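Long-range contact in hypothetical protein PA3499 (Pseudomonas aeruginosa, PDB 2IG8), which is of unknown function but belongs to the YjgF-like family of small alpha-beta proteins and assembles as a trimer: residues T86-K91 with S111-V116. Sequence-based numbering, arbitrary orientation.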
loop_
_atom_site.group_PDB
_atom_site.type_symbol
_atom_site.label_atom_id
_atom_site.label_comp_id
_atom_site.label_asym_id
_atom_site.label_seq_id
_atom_site.Cartn_x
_atom_site.Cartn_y
_atom_site.Cartn_z
ATOM N N THR B 86 13.472 -1.383 8.401
ATOM C CA THR B 86 13.523 -1.244 9.840
ATOM C C THR B 86 14.381 -0.067 10.300
ATOM O O THR B 86 14.258 0.367 11.438
ATOM C CB THR B 86 14.033 -2.535 10.519
ATOM O OG1 THR B 86 15.311 -2.867 9.976
ATOM C CG2 THR B 86 13.034 -3.676 10.300
ATOM N N ARG B 87 15.247 0.426 9.414
ATOM C CA ARG B 87 16.152 1.533 9.694
ATOM C C ARG B 87 16.104 2.502 8.525
ATOM O O ARG B 87 16.589 2.194 7.415
ATOM C CB ARG B 87 17.603 1.044 9.908
ATOM C CG ARG B 87 17.719 -0.069 10.925
ATOM C CD ARG B 87 19.175 -0.490 11.173
ATOM N NE ARG B 87 19.797 -0.951 9.949
ATOM C CZ ARG B 87 20.968 -1.581 9.877
ATOM N NH1 ARG B 87 21.672 -1.860 10.955
ATOM N NH2 ARG B 87 21.434 -1.918 8.697
ATOM N N ILE B 88 15.575 3.699 8.758
ATOM C CA ILE B 88 15.458 4.679 7.690
ATOM C C ILE B 88 16.812 5.064 7.084
ATOM O O ILE B 88 16.873 5.403 5.904
ATOM C CB ILE B 88 14.697 5.957 8.112
ATOM C CG1 ILE B 88 14.158 6.713 6.890
ATOM C CG2 ILE B 88 15.531 6.844 9.059
ATOM C CD1 ILE B 88 13.007 6.024 6.185
ATOM N N ALA B 89 17.878 4.951 7.875
ATOM C CA ALA B 89 19.243 5.183 7.399
ATOM C C ALA B 89 19.595 4.281 6.231
ATOM O O ALA B 89 20.486 4.609 5.491
ATOM C CB ALA B 89 20.257 4.962 8.518
ATOM N N ASP B 90 18.895 3.166 6.071
ATOM C CA ASP B 90 19.186 2.201 4.996
ATOM C C ASP B 90 18.568 2.587 3.647
ATOM O O ASP B 90 18.696 1.852 2.666
ATOM C CB ASP B 90 18.697 0.791 5.406
ATOM C CG ASP B 90 19.543 0.170 6.521
ATOM O OD1 ASP B 90 20.690 0.610 6.717
ATOM O OD2 ASP B 90 19.065 -0.750 7.226
ATOM N N LYS B 91 17.876 3.724 3.585
ATOM C CA LYS B 91 17.189 4.127 2.347
ATOM C C LYS B 91 18.134 4.182 1.164
ATOM O O LYS B 91 17.765 3.771 0.071
ATOM C CB LYS B 91 16.459 5.473 2.518
ATOM C CG LYS B 91 17.355 6.661 2.783
ATOM C CD LYS B 91 16.567 7.978 2.913
ATOM C CE LYS B 91 17.516 9.170 2.896
ATOM N NZ LYS B 91 18.113 9.359 1.549
ATOM N N SER B 111 7.632 4.601 -6.152
ATOM C CA SER B 111 8.006 4.032 -4.851
ATOM C C SER B 111 7.569 4.860 -3.676
ATOM O O SER B 111 7.482 6.083 -3.760
ATOM C CB SER B 111 9.510 3.870 -4.776
ATOM O OG SER B 111 9.878 3.197 -3.568
ATOM N N THR B 112 7.268 4.171 -2.584
ATOM C CA THR B 112 7.160 4.784 -1.274
ATOM C C THR B 112 8.026 3.956 -0.338
ATOM O O THR B 112 7.962 2.730 -0.369
ATOM C CB THR B 112 5.709 4.786 -0.774
ATOM O OG1 THR B 112 4.910 5.522 -1.707
ATOM C CG2 THR B 112 5.610 5.446 0.628
ATOM N N LEU B 113 8.834 4.621 0.476
ATOM C CA LEU B 113 9.768 3.931 1.387
ATOM C C LEU B 113 9.567 4.549 2.764
ATOM O O LEU B 113 9.695 5.767 2.911
ATOM C CB LEU B 113 11.210 4.153 0.912
ATOM C CG LEU B 113 12.331 3.322 1.580
ATOM C CD1 LEU B 113 13.558 3.212 0.686
ATOM C CD2 LEU B 113 12.679 3.985 2.915
ATOM N N VAL B 114 9.216 3.720 3.749
ATOM C CA VAL B 114 8.976 4.184 5.102
ATOM C C VAL B 114 9.646 3.236 6.093
ATOM O O VAL B 114 9.919 2.067 5.784
ATOM C CB VAL B 114 7.457 4.339 5.452
ATOM C CG1 VAL B 114 6.774 5.395 4.509
ATOM C CG2 VAL B 114 6.720 2.989 5.443
ATOM N N GLU B 115 9.943 3.751 7.274
ATOM C CA GLU B 115 10.492 2.884 8.319
ATOM C C GLU B 115 9.368 2.325 9.184
ATOM O O GLU B 115 8.616 3.069 9.802
ATOM C CB GLU B 115 11.476 3.639 9.184
ATOM C CG GLU B 115 12.193 2.775 10.195
ATOM C CD GLU B 115 12.852 3.607 11.271
ATOM O OE1 GLU B 115 13.945 4.146 11.028
ATOM O OE2 GLU B 115 12.279 3.687 12.365
ATOM N N VAL B 116 9.280 1.008 9.228
ATOM C CA VAL B 116 8.337 0.324 10.102
ATOM C C VAL B 116 9.049 -0.044 11.406
ATOM O O VAL B 116 10.291 0.011 11.521
ATOM C CB VAL B 116 7.733 -0.925 9.392
ATOM C CG1 VAL B 116 6.850 -0.497 8.162
ATOM C CG2 VAL B 116 8.799 -1.907 9.004
HETATM O O HOH W 1 12.321 -0.439 13.020
#
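Leaving strand 78-85, residues 86-91 make a short 3-10 turn over the end of the neighbouring parallel strand 110-115, bringing the CA atoms of Ile-88 and Glu-115 to 5.3 Å. Glu-115 turns its CB toward the turn, and with CG anti to its backbone N (chi1 -174°) and the chain extended beyond, its carboxylate reaches the backbone at the start of the 3-10 segment. There Ile-88 N donates to the anti lone pair of Glu-115 OE1 at 2.8 Å, fairly straight at 155°. The other oxygen, OE2, is held by Ser-117 OG of a second subunit, so one carboxylate ties the turn to the trimer interface. Both segments belong to a beta-alpha-beta crossover of the YjgF-like fold: strand 78-85, helix 91-101 packed against the sheet, then the parallel strand 110-115. Beneath the start of that helix, Leu-113 supplies the apolar part: its CD2 lies 3.9 Å from Ile-88 CD1, the two side chains crossing obliquely, while both its methyls touch Lys-91 CB before the rest of the lysine leads away. Where the strand ends, a water donates to Thr-86 O and Val-116 O, each at 2.6 Å, bridging the two carbonyls. Within the turn, Arg-87 grips Asp-90 side-on, NE and NH2 both reaching OD2, with the NE bond 2.8 Å long and OD2 in the guanidinium plane.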